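Local atomic coordinates of Endonuclease/exonuclease/phosphatase domain-containing protein (Enterococcus faecalis, PDB entry 3L1W), a protein that is of unknown function but belongs to the endonuclease/exonuclease/phosphatase family and may act as a 3'-5' RNA exonuclease. Residues T5-V10 / M164-A169; K24-Q29 / R237-H242; T96-S101 / L149-D154; A63-E66 / G71-L74; L116-E119 / T124-L127. All blocks are in the same frame, centred on the assembly; numbering follows the deposited sequence. Where two conformers were deposited one is given.

How the contacts relate
Residues 5-10, at the end of strand 2-7, open contact 1, and helix 20-34 then opens contact 2. Before either closes, the chain folds its 59-64/73-78 hairpin, contact 4. Residues 96-101 start contact 3; within its loop, contact 5 joins strands 111-119 and 126-132. Contact 3 closes at 149-154, contact 1 at 164-169 and contact 2 last, at 237-242. Contacts 1 and 2 therefore cross, and both enclose the other three. Contact 1 ties the two sheets at the core, contact 2 a helix to a late loop, and contact 3 a loop to the helical layer, while contacts 4 and 5 are hairpins, one in each sheet.

Contact 1. Residues T5-V10 / M164-A169; sequences TYNVRV and MGDFNA
Thr5 and Asn7 meet Gly165 and Asp166 in a buried, sparsely bonded contact near the centre of the folded chain, where strand 2-7 of one sheet faces the end of strand 161-164 of the other. It illustrates the four-layer alpha/beta sandwich of the DNase I-like fold, whose two central sheets meet here. At the inner end the approach is through van der Waals contact: Thr5 OG1 lies 3.3 Å from Gly165 CA, and the Thr5 hydroxyl is hydrogen-bonded to Gln42. The CB atoms of Thr5 and Met164, present as selenomethionine, are 4.2 Å apart. Further along, Asn7 ND2 donates to Asp166 OD2 in a short but bent bond (2.8 Å, 135° at the hydrogen), on the lone pair turned away from OD1, with the oxygen tilted from the amide plane. With CG anti to the backbone N in both residues, each side chain reaches across to the other. Asn7 ND2 is shared with Glu43, and His242 packs beside the pair. Asx turns orient both groups: Asn7 OD1 accepts from Arg9 N at 3.0 Å, and Asp166 OD1 from Asn168 N at 2.9 Å. Asn7 and Asp166 are thus each held by a turn and by their mutual bond, consistent with relatives, where such residues line the active-site cleft.

Contact 2. Residues K24-Q29 / R237-H242; sequences KEAVCQ and RFPSDH
Val27 and Pro239 supply the close-fitting half of this contact, in which helix 20-34 leans on the loop leading to strand 245-251. One branch of the valine does the work: CG2 lies 3.7 Å from Pro239 CB and 3.4 Å from Pro239 O. With CG1 anti to the backbone N (chi1 167°), CG2 stands beside that N and faces the proline. Both residues also rest on Tyr6 of strand 2-7, so this side of the contact is buried between helix, loop and sheet.

Towards the surface the fit is looser. Ala26 CB reaches Pro239 CB at 4.0 Å, touching the flank of the ring with a single methyl on a partly exposed turn of helix. Further along the helix Gln29 is exposed, though it packs on Tyr193 of the second subunit.

Across the two segments themselves no hydrogen bond forms. The polar support of the loop comes from just outside residues 24-29 and from the sheet: Arg23, immediately before them on the same helix, donates to Pro239 O, and Ser240 OG bonds to Asn7 O of strand 2-7. Ser240 OG also receives a weak but nearly straight bond from His242 N at 3.3 Å. Residues 24-29 therefore contribute an apolar surface to lie against, while Arg23 and Asn7 fix the course of the loop into the Ser-Asp-His sequence, a hallmark of this family.

Contact 3. Residues T96-S101 / L149-D154; sequences TPQQPS and LEELHD. With SO4 (sulfate ion), chain J.
Glu151 reaches from the last turn of helix 138-151 to Pro97 and Gln98, in a small surface contact whose form depends on side-chain bends. Its CG stands anti to the backbone N, which carries the chain outward from the helix, and a bend at chi2 (75°) then swings the carboxylate round to the loop. There the two oxygens divide their neighbours. OE1 lies at the CB-CG edge of the proline ring, with Glu151 OE1 3.7 Å from Pro97 CG. OE2 turns to the glutamine, whose chain is itself bent at chi2 (62°) and comes from the opposite direction. The atom modelled as Gln98 OE1 is 2.8 Å from Glu151 OE2, but the amide is probably turned over in the model, so its identity is doubtful; the two flat groups are 25° apart.

The loop offers these residues from a type I beta turn, closed by Gln99 N to Thr96 O at 3.1 Å. Just beyond it, Ser101 OG donates to Gln99 O at 2.6 Å and is also bonded to Ser94. Strand 83-92 underlies the meeting point through Phe91, which touches Glu151.

On the following helix His153 turns elsewhere. Its CG, too, is anti to the backbone N, and the ring edge points at a sulfate probably taken from the crystallisation liquor. His153 NE2 donates to SO4 O2 at 3.0 Å, more weakly to O1, and Lys182 binds the same ion. Across the contact itself, one carboxylate meets an apolar ring edge with one oxygen and a polar amide with the other, so the attraction is probably slight and its polar half remains unsettled.

Contact 4. Residues A63-E66 / G71-L74; sequences AERE and GEGL
Glu64 OE1 is gripped by two backbone amides, Gly71 N at 2.9 Å and Glu66 N also at 2.9 Å, which reach it from opposite faces of the carboxylate plane. The side chain gets there by doubling back: CG sits between the backbone N and the carbonyl carbon (chi1 53°), and a further bend at chi2 lays the carboxylate across the end of the hairpin. Its other oxygen, OE2, receives weak bonds from Gly67 and Gly69 of the connecting loop.

The strands joined by that loop form the beta hairpin 59-64/73-78, at one border of the larger sheet. Ala63 and Leu74 form an antiparallel hydrogen-bonded pair, with Leu74 N to Ala63 O at 2.9 Å and Ala63 N to Leu74 O at 3.2 Å. Both side chains turn to one face, where they meet Ile111 of the other sheet. At the next pair Glu64 CA comes within 3.7 Å of Gly73 CA, an approach that glycine allows, since Ala63 O and Glu64 CB lie where a side chain would project. Arg65 N then bonds to Glu72 O at 3.0 Å.

Arg65 has two conformers; in the one described, its guanidinium stacks on the Glu72 carboxylate, planes 26° apart. With Arg65 NH1 3.8 Å from Glu72 OE1 and no N-H aimed at the oxygen, this salt bridge is long and purely electrostatic. A water accepts from Glu72 N and, weakly, from Arg65 NE. The loop is therefore organised chiefly by one carboxylate satisfying several amides, which would probably favour its ionised form, whereas any attraction from Arg65 is less certain and non-directional.

Contact 5. Residues L116-E119 / T124-L127; sequences LFKE and TPFL
Phe117 and Phe126 form the hydrogen-bonded pair of an antiparallel beta hairpin, where strands 111-119 and 126-132 meet in the smaller sheet of the sandwich. Backbone bonds come first: Phe117 N to Phe126 O and Phe126 N to Phe117 O, each 2.8 Å long, form one closed ring.

The aromatic contacts lie on one face. Phe126 CG takes the position between the backbone N and the carbonyl carbon (chi1 64°), which swings its ring across to the neighbouring strand. There Phe117 CB makes a CH-pi contact over the ring face, 3.8 Å from the Phe126 ring centroid. The two rings are tilted by only 27° but slid apart, so they barely overlap; from the rest of the fold Tyr78 meets Phe117 and Trp222 meets Phe126, each edge-to-face.

Apolar contacts cover the other face. Leu116 and Lys118 lie alongside Pro125, pointing the same way as its ring, with Leu116 CG 3.9 Å from Pro125 CB and Lys118 CE 3.6 Å from Pro125 CG.

Water completes the hairpin where direct pairing stops. One molecule accepts from Glu119 N at 2.8 Å and donates to Thr124 O at 2.6 Å, its oxygen lying at the edge of the Phe126 ring, in plane.

Contact 1. Residues T5-V10 / M164-A169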
# COMPACT_ATOMS: atom_id res chain seq x y z
N THR A 5 8.16 -0.81 10.68
CA THR A 5 9.52 -1.29 10.87
C THR A 5 9.91 -2.06 9.60
O THR A 5 9.08 -2.73 8.99
CB THR A 5 9.66 -2.15 12.15
OG1 THR A 5 11.00 -2.65 12.25
CG2 THR A 5 8.68 -3.33 12.14
N TYR A 6 11.17 -1.94 9.20
CA TYR A 6 11.60 -2.54 7.94
C TYR A 6 13.08 -2.89 8.04
O TYR A 6 13.93 -2.00 8.17
CB TYR A 6 11.36 -1.54 6.80
CG TYR A 6 11.45 -2.06 5.38
CD1 TYR A 6 11.41 -3.43 5.10
CD2 TYR A 6 11.56 -1.17 4.31
CE1 TYR A 6 11.47 -3.89 3.78
CE2 TYR A 6 11.62 -1.62 3.01
CZ TYR A 6 11.58 -2.97 2.74
OH TYR A 6 11.66 -3.39 1.42
N ASN A 7 13.37 -4.18 8.02
CA ASN A 7 14.73 -4.65 7.91
C ASN A 7 15.05 -4.66 6.43
O ASN A 7 14.47 -5.46 5.67
CB ASN A 7 14.85 -6.05 8.52
CG ASN A 7 16.26 -6.62 8.43
OD1 ASN A 7 16.97 -6.39 7.46
ND2 ASN A 7 16.67 -7.36 9.46
N VAL A 8 15.97 -3.78 6.01
CA VAL A 8 16.19 -3.54 4.59
C VAL A 8 17.28 -4.38 3.97
O VAL A 8 17.59 -4.20 2.78
CB VAL A 8 16.43 -2.04 4.28
CG1 VAL A 8 15.22 -1.21 4.70
CG2 VAL A 8 17.72 -1.54 4.93
N ARG A 9 17.84 -5.30 4.76
CA ARG A 9 18.93 -6.21 4.35
C ARG A 9 20.28 -5.51 4.17
O ARG A 9 20.45 -4.64 3.30
CB ARG A 9 18.55 -7.03 3.11
CG ARG A 9 19.69 -7.87 2.51
CD ARG A 9 20.12 -9.03 3.39
NE ARG A 9 21.00 -9.93 2.62
CZ ARG A 9 21.57 -11.02 3.10
NH1 ARG A 9 21.39 -11.37 4.36
NH2 ARG A 9 22.35 -11.77 2.31
N VAL A 10 21.25 -5.91 4.98
CA VAL A 10 22.56 -5.28 4.98
C VAL A 10 23.18 -5.40 3.59
O VAL A 10 22.99 -6.40 2.90
CB VAL A 10 23.48 -5.91 6.06
CG1 VAL A 10 23.88 -7.33 5.67
CG2 VAL A 10 24.71 -5.05 6.31
N MSE A 164 9.80 -1.83 18.40
CA MSE A 164 9.62 -2.25 17.00
C MSE A 164 10.90 -2.77 16.41
O MSE A 164 11.95 -2.16 16.55
CB MSE A 164 9.19 -1.05 16.15
CG MSE A 164 8.20 -0.14 16.81
SE MSE A 164 7.82 1.42 15.71
CE MSE A 164 6.89 0.52 14.29
N GLY A 165 10.81 -3.88 15.70
CA GLY A 165 11.96 -4.30 14.93
C GLY A 165 12.05 -5.79 14.68
O GLY A 165 11.06 -6.53 14.74
N ASP A 166 13.27 -6.21 14.40
CA ASP A 166 13.56 -7.58 14.04
C ASP A 166 14.02 -8.33 15.29
O ASP A 166 15.15 -8.13 15.78
CB ASP A 166 14.63 -7.58 12.95
CG ASP A 166 14.99 -8.96 12.47
OD1 ASP A 166 14.60 -9.96 13.12
OD2 ASP A 166 15.67 -9.05 11.43
N PHE A 167 13.15 -9.18 15.83
CA PHE A 167 13.44 -9.92 17.05
C PHE A 167 14.25 -11.17 16.76
O PHE A 167 14.76 -11.81 17.69
CB PHE A 167 12.15 -10.30 17.79
CG PHE A 167 11.50 -9.16 18.51
CD1 PHE A 167 11.20 -9.25 19.86
CD2 PHE A 167 11.17 -8.00 17.83
CE1 PHE A 167 10.59 -8.18 20.52
CE2 PHE A 167 10.57 -6.94 18.49
CZ PHE A 167 10.29 -7.03 19.83
N ASN A 168 14.35 -11.55 15.49
CA ASN A 168 15.00 -12.81 15.12
C ASN A 168 14.42 -14.00 15.88
O ASN A 168 15.11 -15.00 16.10
CB ASN A 168 16.52 -12.73 15.35
CG ASN A 168 17.28 -12.33 14.09
OD1 ASN A 168 17.00 -12.84 13.00
ND2 ASN A 168 18.25 -11.44 14.23
N ALA A 169 13.14 -13.91 16.27
CA ALA A 169 12.53 -14.95 17.09
C ALA A 169 11.08 -15.17 16.69
O ALA A 169 10.31 -14.22 16.61
CB ALA A 169 12.60 -14.58 18.57

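Contact 2. Residues K24-Q29 / R237-H242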
# COMPACT_ATOMS: atom_id res chain seq x y z
N LYS A 24 18.38 -0.33 -3.82
CA LYS A 24 18.19 0.92 -3.11
C LYS A 24 17.00 1.74 -3.61
O LYS A 24 16.23 2.27 -2.82
CB LYS A 24 19.48 1.77 -3.13
CG LYS A 24 20.03 2.02 -4.51
CD LYS A 24 21.37 2.76 -4.46
CE LYS A 24 22.05 2.78 -5.83
NZ LYS A 24 23.39 3.42 -5.79
N GLU A 25 16.85 1.86 -4.93
CA GLU A 25 15.74 2.65 -5.47
C GLU A 25 14.40 2.07 -5.03
O GLU A 25 13.51 2.79 -4.60
CB GLU A 25 15.82 2.76 -6.99
CG GLU A 25 17.01 3.57 -7.49
CD GLU A 25 16.59 4.89 -8.13
OE1 GLU A 25 16.15 4.87 -9.30
OE2 GLU A 25 16.70 5.94 -7.45
N ALA A 26 14.27 0.75 -5.14
CA ALA A 26 13.03 0.08 -4.79
C ALA A 26 12.72 0.23 -3.31
O ALA A 26 11.58 0.49 -2.92
CB ALA A 26 13.07 -1.39 -5.19
N VAL A 27 13.74 0.06 -2.47
CA VAL A 27 13.55 0.23 -1.03
C VAL A 27 13.15 1.66 -0.69
O VAL A 27 12.21 1.90 0.07
CB VAL A 27 14.82 -0.19 -0.24
CG1 VAL A 27 14.74 0.28 1.22
CG2 VAL A 27 15.01 -1.69 -0.33
N CYS A 28 13.87 2.63 -1.24
CA CYS A 28 13.59 4.03 -0.91
C CYS A 28 12.24 4.50 -1.47
O CYS A 28 11.54 5.28 -0.83
CB CYS A 28 14.72 4.93 -1.40
SG CYS A 28 16.25 4.70 -0.46
N GLN A 29 11.88 4.02 -2.66
CA GLN A 29 10.59 4.38 -3.24
C GLN A 29 9.45 3.78 -2.44
O GLN A 29 8.38 4.39 -2.31
CB GLN A 29 10.53 3.95 -4.71
CG GLN A 29 11.35 4.86 -5.60
CD GLN A 29 11.58 4.25 -6.96
OE1 GLN A 29 10.97 3.25 -7.31
NE2 GLN A 29 12.48 4.86 -7.74
N ARG A 237 10.82 -9.60 -7.78
CA ARG A 237 11.73 -9.68 -6.63
C ARG A 237 11.17 -8.82 -5.52
O ARG A 237 10.33 -7.96 -5.77
CB ARG A 237 13.11 -9.16 -7.01
CG ARG A 237 13.82 -10.01 -8.03
CD ARG A 237 15.21 -9.46 -8.35
NE ARG A 237 15.98 -10.44 -9.11
CZ ARG A 237 17.25 -10.29 -9.47
NH1 ARG A 237 17.90 -9.18 -9.15
NH2 ARG A 237 17.86 -11.24 -10.16
N PHE A 238 11.63 -9.06 -4.30
CA PHE A 238 11.25 -8.21 -3.19
C PHE A 238 12.41 -7.27 -2.92
O PHE A 238 13.56 -7.68 -3.05
CB PHE A 238 10.92 -9.03 -1.95
CG PHE A 238 9.67 -9.85 -2.08
CD1 PHE A 238 8.46 -9.26 -2.42
CD2 PHE A 238 9.70 -11.22 -1.82
CE1 PHE A 238 7.29 -10.03 -2.52
CE2 PHE A 238 8.54 -11.99 -1.92
CZ PHE A 238 7.34 -11.40 -2.27
N PRO A 239 12.11 -6.02 -2.56
CA PRO A 239 13.18 -5.03 -2.34
C PRO A 239 14.08 -5.41 -1.15
O PRO A 239 15.23 -5.01 -1.15
CB PRO A 239 12.40 -3.74 -2.04
CG PRO A 239 11.04 -3.96 -2.64
CD PRO A 239 10.77 -5.42 -2.43
N SER A 240 13.55 -6.14 -0.17
CA SER A 240 14.35 -6.68 0.93
C SER A 240 13.93 -8.12 1.14
O SER A 240 12.92 -8.56 0.57
CB SER A 240 14.11 -5.89 2.23
OG SER A 240 14.86 -6.49 3.29
N ASP A 241 14.69 -8.87 1.95
CA ASP A 241 14.29 -10.24 2.28
C ASP A 241 13.30 -10.28 3.44
O ASP A 241 12.85 -11.36 3.84
CB ASP A 241 15.49 -11.19 2.50
CG ASP A 241 16.47 -10.70 3.57
OD1 ASP A 241 16.29 -9.60 4.13
OD2 ASP A 241 17.44 -11.45 3.83
N HIS A 242 12.96 -9.11 3.98
CA HIS A 242 11.81 -8.96 4.87
C HIS A 242 10.75 -8.11 4.18
O HIS A 242 11.07 -7.24 3.38
CB HIS A 242 12.19 -8.19 6.13
CG HIS A 242 13.20 -8.87 7.00
ND1 HIS A 242 12.95 -9.18 8.32
CD2 HIS A 242 14.48 -9.23 6.75
CE1 HIS A 242 14.03 -9.75 8.84
NE2 HIS A 242 14.97 -9.78 7.91

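Contact 3. Residues T96-S101 / L149-D154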
# COMPACT_ATOMS: atom_id res chain seq x y z
N THR A 96 27.98 -3.83 29.46
CA THR A 96 28.47 -2.46 29.55
C THR A 96 27.85 -1.63 28.42
O THR A 96 28.50 -1.32 27.41
CB THR A 96 30.00 -2.41 29.46
OG1 THR A 96 30.42 -2.95 28.20
CG2 THR A 96 30.61 -3.22 30.58
N PRO A 97 26.58 -1.26 28.59
CA PRO A 97 25.78 -0.66 27.52
C PRO A 97 26.33 0.66 26.93
O PRO A 97 25.98 1.00 25.81
CB PRO A 97 24.42 -0.43 28.18
CG PRO A 97 24.34 -1.45 29.22
CD PRO A 97 25.75 -1.57 29.77
N GLN A 98 27.16 1.38 27.67
CA GLN A 98 27.62 2.67 27.16
C GLN A 98 28.86 2.59 26.27
O GLN A 98 29.29 3.59 25.71
CB GLN A 98 27.85 3.66 28.31
CG GLN A 98 26.59 4.45 28.66
CD GLN A 98 25.46 3.57 29.14
OE1 GLN A 98 24.42 3.45 28.49
NE2 GLN A 98 25.66 2.92 30.28
N GLN A 99 29.43 1.40 26.14
CA GLN A 99 30.63 1.24 25.33
C GLN A 99 30.44 0.14 24.31
O GLN A 99 29.74 -0.83 24.57
CB GLN A 99 31.83 0.86 26.21
CG GLN A 99 31.87 1.50 27.57
CD GLN A 99 32.64 0.65 28.56
OE1 GLN A 99 32.42 0.73 29.77
NE2 GLN A 99 33.55 -0.17 28.05
N PRO A 100 31.08 0.28 23.14
CA PRO A 100 31.09 -0.80 22.14
C PRO A 100 31.57 -2.09 22.80
O PRO A 100 32.68 -2.14 23.34
CB PRO A 100 32.11 -0.31 21.12
CG PRO A 100 32.07 1.18 21.23
CD PRO A 100 31.81 1.47 22.68
N SER A 101 30.73 -3.11 22.76
CA SER A 101 30.96 -4.32 23.53
C SER A 101 30.03 -5.43 23.07
O SER A 101 29.06 -5.18 22.35
CB SER A 101 30.74 -4.04 25.02
OG SER A 101 29.49 -3.37 25.22
N LEU A 149 15.24 -3.62 28.21
CA LEU A 149 14.18 -3.37 29.18
C LEU A 149 14.71 -2.76 30.47
O LEU A 149 14.02 -1.97 31.12
CB LEU A 149 13.39 -4.65 29.45
CG LEU A 149 12.64 -5.14 28.22
CD1 LEU A 149 11.87 -6.42 28.50
CD2 LEU A 149 11.70 -4.07 27.69
N GLU A 150 15.92 -3.15 30.85
CA GLU A 150 16.54 -2.59 32.05
C GLU A 150 17.05 -1.18 31.78
O GLU A 150 16.82 -0.25 32.57
CB GLU A 150 17.69 -3.49 32.51
CG GLU A 150 17.23 -4.84 33.03
CD GLU A 150 18.37 -5.70 33.54
OE1 GLU A 150 19.55 -5.32 33.33
OE2 GLU A 150 18.09 -6.76 34.14
N GLU A 151 17.76 -1.02 30.67
CA GLU A 151 18.42 0.24 30.36
C GLU A 151 17.41 1.36 30.15
O GLU A 151 17.67 2.51 30.53
CB GLU A 151 19.33 0.07 29.13
CG GLU A 151 20.10 1.31 28.72
CD GLU A 151 21.30 1.62 29.63
OE1 GLU A 151 21.64 0.78 30.50
OE2 GLU A 151 21.89 2.70 29.47
N LEU A 152 16.27 1.02 29.55
CA LEU A 152 15.22 2.00 29.29
C LEU A 152 14.03 1.84 30.24
O LEU A 152 12.95 2.34 29.96
CB LEU A 152 14.75 1.92 27.83
CG LEU A 152 15.76 2.33 26.76
CD1 LEU A 152 15.27 2.03 25.32
CD2 LEU A 152 16.11 3.80 26.91
N HIS A 153 14.24 1.15 31.36
CA HIS A 153 13.12 0.85 32.26
C HIS A 153 12.33 2.10 32.65
O HIS A 153 11.10 2.11 32.56
CB HIS A 153 13.62 0.13 33.51
CG HIS A 153 12.52 -0.36 34.40
ND1 HIS A 153 11.86 0.46 35.29
CD2 HIS A 153 11.97 -1.59 34.55
CE1 HIS A 153 10.94 -0.23 35.94
NE2 HIS A 153 10.99 -1.48 35.51
N ASP A 154 13.04 3.15 33.06
CA ASP A 154 12.39 4.39 33.48
C ASP A 154 11.55 5.05 32.38
O ASP A 154 10.43 5.51 32.63
CB ASP A 154 13.43 5.38 34.02
CG ASP A 154 14.46 5.78 32.97
OD1 ASP A 154 14.71 5.00 32.02
OD2 ASP A 154 15.04 6.88 33.10
S SO4 J . 9.37 -4.46 36.54
O1 SO4 J . 10.47 -4.52 35.58
O2 SO4 J . 8.73 -3.15 36.49
O3 SO4 J . 8.41 -5.50 36.23
O4 SO4 J . 9.89 -4.68 37.89

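Contact 4. Residues A63-E66 / G71-L74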
# COMPACT_ATOMS: atom_id res chain seq x y z
N ALA A 63 22.59 5.22 14.17
CA ALA A 63 23.71 4.86 15.04
C ALA A 63 24.20 3.52 14.55
O ALA A 63 23.46 2.79 13.89
CB ALA A 63 23.26 4.78 16.49
N GLU A 64 25.45 3.18 14.83
CA GLU A 64 25.97 1.91 14.34
C GLU A 64 26.70 1.14 15.44
O GLU A 64 27.06 1.71 16.46
CB GLU A 64 26.79 2.08 13.06
CG GLU A 64 27.90 3.10 13.16
CD GLU A 64 29.04 2.61 14.02
OE1 GLU A 64 29.55 1.50 13.75
OE2 GLU A 64 29.43 3.34 14.96
N ARG A 65 26.91 -0.15 15.20
CA ARG A 65 27.26 -1.05 16.29
C ARG A 65 28.76 -1.13 16.59
O ARG A 65 29.15 -1.63 17.65
CB ARG A 65 26.66 -2.44 16.06
CG ARG A 65 27.29 -3.22 14.93
CD ARG A 65 26.47 -4.45 14.57
NE ARG A 65 27.23 -5.34 13.69
CZ ARG A 65 26.78 -6.49 13.21
NH1 ARG A 65 27.55 -7.22 12.42
NH2 ARG A 65 25.56 -6.91 13.51
N GLU A 66 29.59 -0.63 15.68
CA GLU A 66 31.04 -0.70 15.92
C GLU A 66 31.55 0.45 16.77
O GLU A 66 32.53 0.31 17.49
CB GLU A 66 31.82 -0.80 14.61
CG GLU A 66 31.52 -2.06 13.81
CD GLU A 66 31.83 -3.34 14.57
OE1 GLU A 66 32.78 -3.34 15.38
OE2 GLU A 66 31.12 -4.35 14.36
N GLY A 71 30.32 0.80 11.08
CA GLY A 71 29.68 -0.50 11.12
C GLY A 71 28.23 -0.56 10.65
O GLY A 71 27.66 0.44 10.23
N GLU A 72 27.65 -1.75 10.73
CA GLU A 72 26.23 -1.94 10.43
C GLU A 72 25.41 -1.29 11.53
O GLU A 72 25.74 -1.40 12.72
CB GLU A 72 25.91 -3.44 10.35
CG GLU A 72 24.43 -3.76 10.14
CD GLU A 72 24.15 -5.25 10.17
OE1 GLU A 72 25.05 -6.05 9.81
OE2 GLU A 72 23.02 -5.64 10.54
N GLY A 73 24.34 -0.61 11.15
CA GLY A 73 23.60 0.18 12.12
C GLY A 73 22.09 0.11 12.00
O GLY A 73 21.53 -0.69 11.25
N LEU A 74 21.45 0.97 12.77
CA LEU A 74 20.00 1.09 12.81
C LEU A 74 19.65 2.52 12.47
O LEU A 74 20.48 3.43 12.62
CB LEU A 74 19.48 0.79 14.21
CG LEU A 74 19.83 -0.57 14.82
CD1 LEU A 74 19.27 -0.69 16.23
CD2 LEU A 74 19.32 -1.71 13.92
O HOH W 1 29.28 -4.03 11.39

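Contact 5. Residues L116-E119 / T124-L127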
# COMPACT_ATOMS: atom_id res chain seq x y z
N LEU A 116 12.69 9.75 21.72
CA LEU A 116 11.50 10.27 22.37
C LEU A 116 10.91 11.29 21.41
O LEU A 116 11.59 12.23 21.00
CB LEU A 116 11.86 10.92 23.71
CG LEU A 116 10.68 11.27 24.62
CD1 LEU A 116 9.98 10.00 25.10
CD2 LEU A 116 11.14 12.13 25.79
N PHE A 117 9.65 11.07 21.04
CA PHE A 117 9.00 11.85 19.99
C PHE A 117 7.74 12.51 20.52
O PHE A 117 7.20 12.12 21.56
CB PHE A 117 8.63 10.96 18.81
CG PHE A 117 9.81 10.47 18.01
CD1 PHE A 117 10.44 9.28 18.33
CD2 PHE A 117 10.29 11.21 16.94
CE1 PHE A 117 11.53 8.83 17.60
CE2 PHE A 117 11.38 10.77 16.20
CZ PHE A 117 12.00 9.58 16.52
N LYS A 118 7.27 13.53 19.81
CA LYS A 118 5.93 14.05 20.05
C LYS A 118 5.22 14.24 18.74
O LYS A 118 5.80 14.78 17.79
CB LYS A 118 5.99 15.41 20.75
CG LYS A 118 6.26 15.36 22.24
CD LYS A 118 6.05 16.75 22.82
CE LYS A 118 6.59 16.84 24.23
NZ LYS A 118 6.60 18.24 24.68
N GLU A 119 3.97 13.81 18.67
CA GLU A 119 3.15 14.11 17.50
C GLU A 119 2.85 15.60 17.45
O GLU A 119 2.65 16.24 18.48
CB GLU A 119 1.83 13.34 17.55
CG GLU A 119 1.99 11.85 17.36
CD GLU A 119 0.66 11.16 17.13
OE1 GLU A 119 0.11 11.29 16.02
OE2 GLU A 119 0.17 10.48 18.06
N THR A 124 1.90 15.21 24.77
CA THR A 124 2.66 14.21 25.53
C THR A 124 3.57 13.39 24.62
O THR A 124 3.15 12.96 23.55
CB THR A 124 1.72 13.27 26.27
OG1 THR A 124 0.78 12.72 25.35
CG2 THR A 124 0.97 14.02 27.37
N PRO A 125 4.81 13.16 25.07
CA PRO A 125 5.82 12.42 24.30
C PRO A 125 5.53 10.93 24.28
O PRO A 125 4.77 10.42 25.11
CB PRO A 125 7.11 12.66 25.11
CG PRO A 125 6.80 13.75 26.07
CD PRO A 125 5.34 13.65 26.35
N PHE A 126 6.12 10.24 23.31
CA PHE A 126 6.13 8.78 23.31
C PHE A 126 7.51 8.26 22.96
O PHE A 126 8.32 8.96 22.32
CB PHE A 126 5.07 8.22 22.35
CG PHE A 126 5.31 8.56 20.91
CD1 PHE A 126 4.87 9.78 20.39
CD2 PHE A 126 5.95 7.67 20.06
CE1 PHE A 126 5.08 10.10 19.05
CE2 PHE A 126 6.16 7.98 18.72
CZ PHE A 126 5.73 9.20 18.22
N LEU A 127 7.79 7.04 23.38
CA LEU A 127 9.10 6.42 23.17
C LEU A 127 9.07 5.42 22.02
O LEU A 127 8.15 4.59 21.93
CB LEU A 127 9.54 5.71 24.46
CG LEU A 127 10.85 4.94 24.41
CD1 LEU A 127 12.02 5.87 24.16
CD2 LEU A 127 11.05 4.18 25.73
O HOH W 2 2.84 12.70 21.01